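Local coordinates for delta-like protein (Rattus norvegicus, PDB 4XL1), which probably acts as a Delta-family Notch ligand, presenting an N-terminal C2-like domain followed by DSL and EGF-like modules to the receptor, at residues Q11-E16 with S114-I119. The protein carries 3 engineered substitutions. Residues are numbered along the deposited sequence; the frame is centred on the assembly and turned at random.
Sequences QEFANE and SLISQI
Asn15 and Ile116 are the nearest CA pair, 8.8 Å apart, and residues 11-16 and 114-119, which belong to different sheets, touch through side chains. Phe13, on strand 4-14, and Asn15 point toward Ile116 and Ser117 of strand 114-124. The methyl branch of Ile116 is the hub: its CG2, anti to the backbone N, lies 3.7 Å from ND2 of Asn15 and 4.3 Å from CZ of Phe13. In Phe13 CG is also anti to the backbone N (chi1 -170°), which carries the ring across toward residues 114-119 with CZ leading. Ile116 CG2 and Ser117 OG both meet the ring at its edge, near the plane, the hydroxyl oxygen OG of Ser117 lying 4.3 Å from CZ of Phe13. The hydroxyl is engaged elsewhere, in a hydrogen bond with OG1 of Thr141, while the Asn15 amide nitrogen makes a weak hydrogen bond to the carbonyl oxygen of Met19; both polar groups are thereby partnered beside an apolar contact. Ile116 and Ser117 can both face this way because they form a classic beta bulge opposite Ala97 on strand 90-99. Cys30 packs on Asn15 and Ile116, and Phe13 also touches Leu143 and Ala97. Such sheet-to-sheet packing through interior side chains is characteristic of the beta sandwich of C2-like domains, here the N-terminal domain of a Notch ligand.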
# COMPACT_ATOMS: atom_id res chain seq x y z
N GLN B 11 17.13 11.73 6.41
CA GLN B 11 17.78 12.17 7.64
C GLN B 11 19.06 12.98 7.43
O GLN B 11 19.25 14.01 8.07
CB GLN B 11 18.07 10.95 8.53
CG GLN B 11 16.82 10.18 8.93
CD GLN B 11 17.13 8.94 9.75
OE1 GLN B 11 17.25 7.84 9.21
NE2 GLN B 11 17.27 9.12 11.06
N GLU B 12 19.93 12.52 6.53
CA GLU B 12 21.17 13.25 6.26
C GLU B 12 21.68 13.03 4.85
O GLU B 12 21.63 11.92 4.32
CB GLU B 12 22.26 12.85 7.26
CG GLU B 12 23.26 13.97 7.54
CD GLU B 12 24.38 13.55 8.47
OE1 GLU B 12 25.54 13.92 8.20
OE2 GLU B 12 24.10 12.88 9.48
N PHE B 13 22.19 14.10 4.24
CA PHE B 13 22.81 14.01 2.93
C PHE B 13 24.13 14.77 2.92
O PHE B 13 24.21 15.90 3.42
CB PHE B 13 21.87 14.55 1.85
CG PHE B 13 22.33 14.28 0.45
CD1 PHE B 13 22.33 12.99 -0.06
CD2 PHE B 13 22.76 15.31 -0.37
CE1 PHE B 13 22.76 12.74 -1.35
CE2 PHE B 13 23.18 15.07 -1.66
CZ PHE B 13 23.18 13.78 -2.15
N ALA B 14 25.15 14.15 2.35
CA ALA B 14 26.45 14.80 2.24
C ALA B 14 26.91 14.88 0.79
O ALA B 14 26.91 13.88 0.07
CB ALA B 14 27.48 14.06 3.08
N ASN B 15 27.27 16.08 0.36
CA ASN B 15 27.89 16.30 -0.94
C ASN B 15 28.92 17.41 -0.79
O ASN B 15 28.72 18.53 -1.25
CB ASN B 15 26.83 16.67 -1.99
CG ASN B 15 27.41 16.73 -3.40
OD1 ASN B 15 28.53 16.29 -3.64
ND2 ASN B 15 26.63 17.28 -4.32
N GLU B 16 30.03 17.08 -0.12
CA GLU B 16 30.96 18.10 0.35
C GLU B 16 31.67 18.90 -0.73
O GLU B 16 32.04 20.06 -0.51
CB GLU B 16 32.01 17.46 1.26
CG GLU B 16 31.49 17.13 2.64
CD GLU B 16 32.60 17.05 3.67
OE1 GLU B 16 33.61 16.36 3.43
OE2 GLU B 16 32.44 17.68 4.74
N SER B 114 19.86 18.79 -13.09
CA SER B 114 20.92 17.81 -13.31
C SER B 114 21.01 16.84 -12.13
O SER B 114 20.94 17.25 -10.97
CB SER B 114 22.26 18.51 -13.53
OG SER B 114 22.17 19.48 -14.56
N LEU B 115 21.18 15.56 -12.44
CA LEU B 115 21.28 14.52 -11.42
C LEU B 115 22.57 14.62 -10.62
O LEU B 115 23.63 14.92 -11.16
CB LEU B 115 21.19 13.14 -12.08
CG LEU B 115 21.25 11.90 -11.19
CD1 LEU B 115 19.98 11.74 -10.38
CD2 LEU B 115 21.51 10.66 -12.03
N ILE B 116 22.47 14.37 -9.31
CA ILE B 116 23.65 14.35 -8.45
C ILE B 116 24.11 12.92 -8.23
O ILE B 116 25.24 12.56 -8.58
CB ILE B 116 23.36 15.01 -7.08
CG1 ILE B 116 23.05 16.50 -7.27
CG2 ILE B 116 24.53 14.82 -6.13
CD1 ILE B 116 22.76 17.23 -5.98
N SER B 117 23.22 12.10 -7.68
CA SER B 117 23.48 10.68 -7.48
C SER B 117 22.17 9.98 -7.15
O SER B 117 21.16 10.62 -6.88
CB SER B 117 24.51 10.44 -6.38
OG SER B 117 23.96 10.70 -5.09
N GLN B 118 22.19 8.65 -7.15
CA GLN B 118 21.00 7.89 -6.83
C GLN B 118 21.35 6.54 -6.25
O GLN B 118 22.43 6.01 -6.47
CB GLN B 118 20.11 7.72 -8.07
CG GLN B 118 20.70 6.84 -9.16
CD GLN B 118 19.73 6.60 -10.31
OE1 GLN B 118 18.56 6.31 -10.09
NE2 GLN B 118 20.22 6.74 -11.53
N ILE B 119 20.40 5.98 -5.50
CA ILE B 119 20.58 4.67 -4.91
C ILE B 119 19.38 3.81 -5.25
O ILE B 119 18.33 4.31 -5.64
CB ILE B 119 20.76 4.74 -3.37
CG1 ILE B 119 19.60 5.50 -2.72
CG2 ILE B 119 22.09 5.39 -3.02
CD1 ILE B 119 18.51 4.61 -2.14